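Manganese-containing pseudocatalase (Thermus thermophilus, PDB 2V8T) breaks hydrogen peroxide down to water and oxygen, using a pair of manganese ions bound in each subunit. Local coordinates at the interface of chains A and B and the interface of chains A and C. Residues are numbered along the deposited sequence; one frame, centred on the assembly and turned at random. Chains: chain A/B/C, Manganese-containing pseudocatalase.

Contact 1: the interface of chains A and B. Residues chain A 281-284; chain B 142-144.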
ATOM      1  N   PHE A 281       1.755  27.841 -10.602  1.00  7.76           N
ATOM      2  CA  PHE A 281       0.425  28.407 -10.446  1.00  8.28           C
ATOM      3  C   PHE A 281       0.079  28.620  -8.952  1.00  7.95           C
ATOM      4  O   PHE A 281      -1.055  28.454  -8.538  1.00  8.58           O
ATOM      5  CB  PHE A 281      -0.654  27.605 -11.168  1.00  8.99           C
ATOM      6  CG  PHE A 281      -0.196  27.080 -12.499  1.00  8.49           C
ATOM      7  CD1 PHE A 281       0.118  27.957 -13.514  1.00  9.20           C
ATOM      8  CD2 PHE A 281       0.031  25.722 -12.726  1.00 10.23           C
ATOM      9  CE1 PHE A 281       0.634  27.516 -14.728  1.00  9.96           C
ATOM     10  CE2 PHE A 281       0.554  25.285 -13.933  1.00 10.81           C
ATOM     11  CZ  PHE A 281       0.848  26.189 -14.936  1.00 10.27           C
ATOM     12  N   ALA A 282       1.112  29.028  -8.190  1.00  8.02           N
ATOM     13  CA  ALA A 282       1.014  28.976  -6.716  1.00  7.73           C
ATOM     14  C   ALA A 282       1.424  30.345  -6.166  1.00  7.51           C
ATOM     15  O   ALA A 282       2.574  30.751  -6.362  1.00  8.49           O
ATOM     16  CB  ALA A 282       1.901  27.848  -6.208  1.00  8.97           C
ATOM     17  N   PRO A 283       0.530  31.086  -5.528  1.00  7.49           N
ATOM     18  CA  PRO A 283      -0.856  30.709  -5.171  1.00  7.61           C
ATOM     19  C   PRO A 283      -1.843  30.851  -6.330  1.00  7.40           C
ATOM     20  O   PRO A 283      -2.982  30.377  -6.220  1.00  7.70           O
ATOM     21  CB  PRO A 283      -1.184  31.713  -4.049  1.00  8.30           C
ATOM     22  CG  PRO A 283      -0.381  32.946  -4.403  1.00  8.65           C
ATOM     23  CD  PRO A 283       0.889  32.421  -4.993  1.00  8.21           C
ATOM     24  N   GLU A 284      -1.403  31.489  -7.417  1.00  7.73           N
ATOM     25  CA  GLU A 284      -2.146  31.602  -8.664  1.00  7.85           C
ATOM     26  C   GLU A 284      -1.109  31.846  -9.740  1.00  8.19           C
ATOM     27  O   GLU A 284       0.018  32.278  -9.439  1.00  9.14           O
ATOM     28  CB  GLU A 284      -3.191  32.733  -8.560  1.00  8.65           C
ATOM     29  CG  GLU A 284      -4.161  32.859  -9.760  1.00  9.06           C
ATOM     30  CD  GLU A 284      -4.848  31.547 -10.061  1.00  8.41           C
ATOM     31  OE1 GLU A 284      -5.992  31.328  -9.541  1.00  9.20           O
ATOM     32  OE2 GLU A 284      -4.226  30.711 -10.799  1.00  8.92           O
TER
ATOM     33  N   GLY B 142      -0.845  24.006  -3.787  1.00  7.77           N
ATOM     34  CA  GLY B 142      -0.307  25.362  -3.797  1.00  8.86           C
ATOM     35  C   GLY B 142      -1.199  26.388  -4.492  1.00  8.00           C
ATOM     36  O   GLY B 142      -0.918  27.593  -4.332  1.00  9.69           O
ATOM     37  N   ASN B 143      -2.200  25.975  -5.253  1.00  7.51           N
ATOM     38  CA  ASN B 143      -3.115  26.906  -5.950  1.00  7.32           C
ATOM     39  C   ASN B 143      -4.334  27.097  -5.058  1.00  7.21           C
ATOM     40  O   ASN B 143      -5.028  26.152  -4.712  1.00  7.54           O
ATOM     41  CB  ASN B 143      -3.506  26.325  -7.296  1.00  7.69           C
ATOM     42  CG  ASN B 143      -4.442  27.251  -8.077  1.00  7.47           C
ATOM     43  OD1 ASN B 143      -5.654  27.231  -7.904  1.00  8.26           O
ATOM     44  ND2 ASN B 143      -3.847  28.097  -8.925  1.00  7.85           N
ATOM     45  N   LEU B 144      -4.547  28.366  -4.626  1.00  7.24           N
ATOM     46  CA  LEU B 144      -5.548  28.640  -3.594  1.00  7.21           C
ATOM     47  C   LEU B 144      -6.946  28.183  -4.033  1.00  6.93           C
ATOM     48  O   LEU B 144      -7.659  27.521  -3.267  1.00  7.28           O
ATOM     49  CB  LEU B 144      -5.547  30.121  -3.262  1.00  7.75           C
ATOM     50  CG  LEU B 144      -6.590  30.531  -2.210  1.00  8.30           C
ATOM     51  CD1 LEU B 144      -6.449  29.752  -0.925  1.00  9.41           C
ATOM     52  CD2 LEU B 144      -6.486  32.046  -1.942  1.00 10.30           C
TER
HETATM   53  O   HOH W   1      -6.958  28.807  -9.895  1.00  9.12           O

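Contact 2: the interface of chains A and C. Residues chain A 163-164, 167, 211, 213; chain C 99, 279, 281.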
ATOM      1  N   LEU A 163      20.332  12.549  12.011  1.00  6.95           N
ATOM      2  CA  LEU A 163      21.781  12.622  11.869  1.00  6.89           C
ATOM      3  C   LEU A 163      22.209  12.278  10.430  1.00  6.70           C
ATOM      4  O   LEU A 163      23.080  12.935   9.854  1.00  7.36           O
ATOM      5  CB  LEU A 163      22.473  11.683  12.843  1.00  7.10           C
ATOM      6  CG  LEU A 163      22.434  12.127  14.312  1.00  7.61           C
ATOM      7  CD1 LEU A 163      22.765  10.932  15.215  1.00  9.22           C
ATOM      8  CD2 LEU A 163      23.403  13.257  14.572  1.00  9.42           C
ATOM      9  N   ARG A 164      21.636  11.208   9.883  1.00  6.75           N
ATOM     10  CA  ARG A 164      22.042  10.801   8.529  1.00  6.94           C
ATOM     11  C   ARG A 164      21.640  11.838   7.484  1.00  6.93           C
ATOM     12  O   ARG A 164      22.426  12.161   6.601  1.00  7.67           O
ATOM     13  CB  ARG A 164      21.455   9.425   8.210  1.00  7.10           C
ATOM     14  CG  ARG A 164      22.116   8.332   9.045  1.00  7.41           C
ATOM     15  CD  ARG A 164      21.335   7.018   8.984  1.00  7.43           C
ATOM     16  NE  ARG A 164      22.048   5.996   9.745  1.00  7.94           N
ATOM     17  CZ  ARG A 164      21.605   4.752   9.903  1.00  7.42           C
ATOM     18  NH1 ARG A 164      20.397   4.406   9.528  1.00  8.92           N
ATOM     19  NH2 ARG A 164      22.387   3.891  10.533  1.00  9.26           N
ATOM     20  N   GLU A 167      23.993  14.697   7.511  1.00  7.59           N
ATOM     21  CA  GLU A 167      25.221  14.359   6.825  1.00  7.95           C
ATOM     22  C   GLU A 167      25.114  14.359   5.299  1.00  8.25           C
ATOM     23  O   GLU A 167      26.144  14.256   4.614  1.00  8.75           O
ATOM     24  CB  GLU A 167      25.730  13.011   7.320  1.00  8.35           C
ATOM     25  CG  GLU A 167      26.192  13.069   8.781  1.00  8.26           C
ATOM     26  CD  GLU A 167      26.720  11.743   9.201  1.00  8.68           C
ATOM     27  OE1 GLU A 167      25.863  10.777   9.064  1.00  9.66           O
ATOM     28  OE2 GLU A 167      27.846  11.560   9.642  1.00 10.32           O
ATOM     29  N   PRO A 211      22.612   6.833  18.204  1.00  7.95           N
ATOM     30  CA  PRO A 211      23.901   6.157  18.200  1.00  8.27           C
ATOM     31  C   PRO A 211      24.875   6.833  19.166  1.00  8.31           C
ATOM     32  O   PRO A 211      24.573   7.899  19.727  1.00  8.35           O
ATOM     33  CB  PRO A 211      24.398   6.358  16.746  1.00  8.93           C
ATOM     34  CG  PRO A 211      23.130   6.674  15.970  1.00  9.95           C
ATOM     35  CD  PRO A 211      22.327   7.492  16.922  1.00  8.77           C
ATOM     36  N   ILE A 213      27.170   8.939  19.599  1.00  9.29           N
ATOM     37  CA  ILE A 213      27.737  10.188  19.114  1.00  9.22           C
ATOM     38  C   ILE A 213      26.988  11.264  19.878  1.00  9.15           C
ATOM     39  O   ILE A 213      25.760  11.195  20.050  1.00  9.39           O
ATOM     40  CB  ILE A 213      27.585  10.380  17.595  1.00 10.34           C
ATOM     41  CG1 ILE A 213      28.271  11.669  17.162  1.00 12.14           C
ATOM     42  CG2 ILE A 213      26.110  10.255  17.104  1.00 11.17           C
ATOM     43  CD1 ILE A 213      28.308  11.893  15.644  1.00 14.17           C
TER
ATOM     44  N   PRO C  99      30.782  14.294  11.009  1.00 13.09           N
ATOM     45  CA  PRO C  99      29.418  14.519  10.483  1.00 13.03           C
ATOM     46  C   PRO C  99      29.159  15.902  10.003  1.00 13.35           C
ATOM     47  O   PRO C  99      28.261  16.083   9.152  1.00 18.12           O
ATOM     48  CB  PRO C  99      28.492  14.182  11.639  1.00 16.28           C
ATOM     49  CG  PRO C  99      29.263  13.223  12.368  1.00 19.65           C
ATOM     50  CD  PRO C  99      30.759  13.666  12.326  1.00 18.92           C
ATOM     51  N   ALA C 279      30.021   7.383   9.198  1.00  8.12           N
ATOM     52  CA  ALA C 279      28.935   8.299   8.890  1.00  8.59           C
ATOM     53  C   ALA C 279      27.563   7.644   9.019  1.00  8.23           C
ATOM     54  O   ALA C 279      26.549   8.303   9.266  1.00  9.53           O
ATOM     55  CB  ALA C 279      29.102   8.885   7.509  1.00  9.50           C
ATOM     56  N   PHE C 281      27.102   5.335  11.296  1.00  7.76           N
ATOM     57  CA  PHE C 281      27.055   4.867  12.672  1.00  8.28           C
ATOM     58  C   PHE C 281      26.946   3.323  12.734  1.00  7.95           C
ATOM     59  O   PHE C 281      26.287   2.773  13.599  1.00  8.58           O
ATOM     60  CB  PHE C 281      25.967   5.545  13.498  1.00  8.99           C
ATOM     61  CG  PHE C 281      25.821   7.006  13.181  1.00  8.49           C
ATOM     62  CD1 PHE C 281      26.855   7.876  13.455  1.00  9.20           C
ATOM     63  CD2 PHE C 281      24.708   7.517  12.513  1.00 10.23           C
ATOM     64  CE1 PHE C 281      26.797   9.218  13.092  1.00  9.96           C
ATOM     65  CE2 PHE C 281      24.656   8.852  12.144  1.00 10.81           C
ATOM     66  CZ  PHE C 281      25.704   9.702  12.443  1.00 10.27           C
TER

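Contact 3: the interface of chains A and B. Residues chain A 30, 37, 74, 124-125; chain B 41, 45, 48, 133.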
ATOM      1  N   LEU A  30       9.905  14.091   7.746  1.00  7.20           N
ATOM      2  CA  LEU A  30       8.529  14.556   7.827  1.00  7.62           C
ATOM      3  C   LEU A  30       7.580  13.340   7.781  1.00  7.29           C
ATOM      4  O   LEU A  30       6.897  13.021   8.735  1.00  8.16           O
ATOM      5  CB  LEU A  30       8.222  15.573   6.748  1.00  7.74           C
ATOM      6  CG  LEU A  30       6.816  16.164   6.783  1.00  7.97           C
ATOM      7  CD1 LEU A  30       6.434  16.708   8.180  1.00  9.46           C
ATOM      8  CD2 LEU A  30       6.708  17.266   5.727  1.00  9.82           C
ATOM      9  N   MET A  37       5.873  13.106  11.528  1.00  6.52           N
ATOM     10  CA  MET A  37       4.496  12.610  11.498  1.00  6.72           C
ATOM     11  C   MET A  37       4.325  11.401  12.402  1.00  6.41           C
ATOM     12  O   MET A  37       3.275  11.222  13.007  1.00  6.84           O
ATOM     13  CB  MET A  37       4.044  12.253  10.082  0.70  7.08           C
ATOM     14  CG  MET A  37       3.747  13.377   9.203  0.70  7.45           C
ATOM     15  SD  MET A  37       2.146  14.173   9.618  0.70  8.58           S
ATOM     16  CE  MET A  37       0.964  12.940   9.060  0.70 11.24           C
ATOM     17  N   ILE A  74       6.222  18.858  12.947  1.00  6.67           N
ATOM     18  CA  ILE A  74       5.818  18.670  11.552  1.00  6.59           C
ATOM     19  C   ILE A  74       5.806  20.013  10.853  1.00  6.60           C
ATOM     20  O   ILE A  74       6.187  20.136   9.682  1.00  6.84           O
ATOM     21  CB  ILE A  74       4.506  17.862  11.343  1.00  7.04           C
ATOM     22  CG1 ILE A  74       3.260  18.502  11.909  1.00  7.21           C
ATOM     23  CG2 ILE A  74       4.676  16.436  11.847  1.00  8.42           C
ATOM     24  CD1 ILE A  74       1.958  17.925  11.312  1.00  7.80           C
ATOM     25  N   LEU A 124       5.023  17.468   0.938  1.00  6.42           N
ATOM     26  CA  LEU A 124       4.020  16.437   0.791  1.00  6.40           C
ATOM     27  C   LEU A 124       4.108  15.484   1.977  1.00  6.18           C
ATOM     28  O   LEU A 124       5.076  15.492   2.734  1.00  6.89           O
ATOM     29  CB  LEU A 124       4.193  15.681  -0.549  1.00  6.90           C
ATOM     30  CG  LEU A 124       4.050  16.574  -1.798  1.00  7.13           C
ATOM     31  CD1 LEU A 124       4.521  15.792  -3.021  1.00  8.22           C
ATOM     32  CD2 LEU A 124       2.629  17.075  -1.993  1.00  8.36           C
ATOM     33  N   VAL A 125       3.089  14.643   2.159  1.00  6.56           N
ATOM     34  CA  VAL A 125       2.996  13.794   3.372  1.00  6.81           C
ATOM     35  C   VAL A 125       3.636  12.417   3.083  1.00  6.64           C
ATOM     36  O   VAL A 125       2.962  11.394   2.934  1.00  7.27           O
ATOM     37  CB  VAL A 125       1.547  13.686   3.855  1.00  7.98           C
ATOM     38  CG1 VAL A 125       1.549  13.079   5.267  1.00  9.31           C
ATOM     39  CG2 VAL A 125       0.864  15.044   3.881  1.00  9.81           C
TER
ATOM     40  N   MET B  41      -5.390  16.759   7.995  1.00  6.12           N
ATOM     41  CA  MET B  41      -4.077  16.821   7.366  1.00  6.22           C
ATOM     42  C   MET B  41      -4.085  17.618   6.083  1.00  5.94           C
ATOM     43  O   MET B  41      -3.101  18.272   5.727  1.00  6.39           O
ATOM     44  CB  MET B  41      -3.497  15.416   7.205  1.00  6.75           C
ATOM     45  CG  MET B  41      -3.164  14.765   8.537  1.00  7.85           C
ATOM     46  SD  MET B  41      -1.773  15.594   9.351  1.00 14.19           S
ATOM     47  CE  MET B  41      -1.762  14.854  10.924  0.50 12.70           C
ATOM     48  N   TYR B  45      -1.471  20.725   6.097  1.00  6.17           N
ATOM     49  CA  TYR B  45      -0.414  20.877   5.115  1.00  6.50           C
ATOM     50  C   TYR B  45      -0.676  22.061   4.191  1.00  6.05           C
ATOM     51  O   TYR B  45       0.264  22.776   3.847  1.00  6.42           O
ATOM     52  CB  TYR B  45      -0.179  19.567   4.332  1.00  7.08           C
ATOM     53  CG  TYR B  45       0.694  18.607   5.122  1.00  8.23           C
ATOM     54  CD1 TYR B  45       2.049  18.595   4.925  1.00 14.98           C
ATOM     55  CD2 TYR B  45       0.173  17.827   6.150  1.00  7.95           C
ATOM     56  CE1 TYR B  45       2.856  17.774   5.682  1.00 17.04           C
ATOM     57  CE2 TYR B  45       0.960  17.025   6.936  1.00  9.94           C
ATOM     58  CZ  TYR B  45       2.316  17.011   6.677  1.00 15.63           C
ATOM     59  OH  TYR B  45       3.146  16.190   7.405  1.00 26.74           O
ATOM     60  N   PHE B  48       0.649  24.976   6.073  1.00  6.35           N
ATOM     61  CA  PHE B  48       2.104  25.055   6.053  1.00  6.66           C
ATOM     62  C   PHE B  48       2.580  25.610   4.719  1.00  6.53           C
ATOM     63  O   PHE B  48       3.482  26.460   4.629  1.00  7.19           O
ATOM     64  CB  PHE B  48       2.731  23.685   6.287  1.00  6.66           C
ATOM     65  CG  PHE B  48       2.413  23.025   7.608  1.00  7.22           C
ATOM     66  CD1 PHE B  48       1.947  23.715   8.728  1.00  7.38           C
ATOM     67  CD2 PHE B  48       2.592  21.629   7.722  1.00  7.83           C
ATOM     68  CE1 PHE B  48       1.696  23.068   9.923  1.00  8.02           C
ATOM     69  CE2 PHE B  48       2.382  20.999   8.943  1.00  8.45           C
ATOM     70  CZ  PHE B  48       1.929  21.716  10.033  1.00  8.89           C
ATOM     71  N   TRP B 133      -4.853   4.899   7.416  1.00  7.63           N
ATOM     72  CA  TRP B 133      -4.853   6.209   6.791  1.00  7.47           C
ATOM     73  C   TRP B 133      -3.538   6.414   6.052  1.00  7.28           C
ATOM     74  O   TRP B 133      -2.493   6.002   6.525  1.00  8.80           O
ATOM     75  CB  TRP B 133      -5.027   7.282   7.881  1.00  8.14           C
ATOM     76  CG  TRP B 133      -5.252   8.669   7.316  1.00  7.92           C
ATOM     77  CD1 TRP B 133      -6.448   9.193   6.928  1.00  8.17           C
ATOM     78  CD2 TRP B 133      -4.269   9.639   7.013  1.00  7.41           C
ATOM     79  NE1 TRP B 133      -6.262  10.449   6.389  1.00  8.04           N
ATOM     80  CE2 TRP B 133      -4.929  10.744   6.431  1.00  7.36           C
ATOM     81  CE3 TRP B 133      -2.870   9.692   7.145  1.00  7.87           C
ATOM     82  CZ2 TRP B 133      -4.258  11.874   5.995  1.00  7.65           C
ATOM     83  CZ3 TRP B 133      -2.215  10.845   6.723  1.00  8.39           C
ATOM     84  CH2 TRP B 133      -2.905  11.907   6.139  1.00  7.86           C
TER

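Contact 1: the interface of chains A and B
The amide of B:Asn143 and the carboxylate of A:Glu284 meet with their planes turned 70° against each other. Along its own plane the amide sends ND2 of B:Asn143 toward OE2 of A:Glu284, 3.2 Å away, but OE2 receives this long hydrogen bond from above the carboxylate plane. ND2 of B:Asn143 makes a shorter hydrogen bond to the backbone carbonyl oxygen O of A:Phe281, at 2.8 Å; here the donor lies in the carbonyl plane, while the acceptor is tilted slightly from the amide. One NH2 group thus serves two acceptors of chain A, a common economy at subunit boundaries, which fixes the rotation of the amide. Its other end is tied through water 1, which stands 2.7 Å from OE1 of A:Glu284 and 2.9 Å from OD1 of B:Asn143. With CG opposite the backbone N (chi1 -179°), the asparagine side chain stretches across the boundary to A:Phe281 and A:Glu284. Beside it, the backbone N of B:Leu144 gives a nearly straight hydrogen bond of 3.0 Å to a lone pair of O of A:Pro283. The cis peptide before this proline turns the chain, and CB of A:Ala282 packs at 3.4 Å from the carbonyl O of B:Gly142. In the fold, B:Leu144 opens helix 144-166, whose first backbone N-H is therefore taken up by the partner subunit, while the chain A segment is the loop between 3-10 helix 278-280 and the C-terminal helix 288-299.

Contact 2: the interface of chains A and C
C:Phe281, the residue with most surface hidden here, pushes its ring into a recess of chain A made by the end of helix 144-166 and the loops that hold A:Glu167, A:Pro211 and A:Ile213. At the inner rim CE2 of C:Phe281 touches CB of A:Leu163 at 3.6 Å, the two side chains crossing at about a right angle. Nearer the root of the ring, CB of A:Pro211 packs against CB of C:Phe281 at 3.7 Å. The guanidinium of A:Arg164 runs past in the opposite direction, within 4° of parallel to the ring but without stacking on it; NE of A:Arg164 stays 4.1 Å from CD2 of C:Phe281. A:Ile213 extends its CG1 branch away from its backbone N (chi1 -177°), which carries CD1 to CG of C:Pro99, 3.7 Å off, with CE1 of the phenylalanine also beside it. A:Glu167 sits between the phenylalanine and C:Pro99: its carboxyl group lies only 7° from parallel to the ring but offset past its rim, OE1 is 3.5 Å from CZ of C:Phe281, and OE2 rests against the proline. On the same side of the ring plane, the backbone O of C:Ala279, from the ring's own chain, lies over the face near the rim. That O of C:Ala279 is 2.6 Å from OE1 of A:Glu167, a spacing that suggests a hydrogen bond from a protonated carboxyl group, although no proton is seen.

Contact 3: the interface of chains A and B
Helix 36-49 of chain B packs against its own counterpart in chain A, flanked there by helices 28-31 and 57-85 and by the loop at A:Leu124 and A:Val125. In this manganese catalase, a member of the ferritin-like four-helix-bundle group, A:Met37 and A:Ile74 directly follow the metal ligands Glu36 and His73, so this two-fold contact borders the dimanganese site. B:Tyr45 illustrates how an aromatic side chain can be gripped on a face and at an edge together. CG2 of A:Val125 sits 3.5 Å from the centroid of the B:Tyr45 ring, over its centre, in a CH-pi contact, while B:Phe48 of the same helix backs the opposite face near the rim. CD2 of A:Leu30 meets the ring edge in plane, 3.9 Å from CE1 of B:Tyr45. The phenol OH of B:Tyr45 lies 3.2 Å from the thioether SD of A:Met37 and 3.4 Å from CD1 of A:Leu30. Were B:Tyr45 replaced by an alanine, the methyl of A:Val125 would probably lose its aromatic face, and a gap would be likely to open between A:Leu30 and A:Met37. The A:Met37 chain is bent at chi2 and chi3 (-75° and -72°), which folds SD beside the phenol; CE of A:Met37 and CE of B:Met41 approach tip to tip at 3.8 Å. A:Ile74 carries CG1 between its backbone N and carbonyl carbon (chi1 63°), and its CD1 touches the ring edge 3.9 Å from CE2 of B:Phe48.

Contacts 1 and 3 lie about 18 Å apart between C-alpha centres and belong to one two-fold interface, so each recurs with chains A and B exchanged. Contact 2 faces a different neighbour, about 25 Å from contact 3 and 38 Å from contact 1. Phe281 serves both kinds of boundary: its backbone carbonyl works in contact 1 and its ring in contact 2, and by symmetry each copy should do both. Helix 144-166 is likewise shared, starting at contact 1 and finishing at contact 2. The shared elements suggest that the two kinds of boundary are linked in the six-chain deposited assembly.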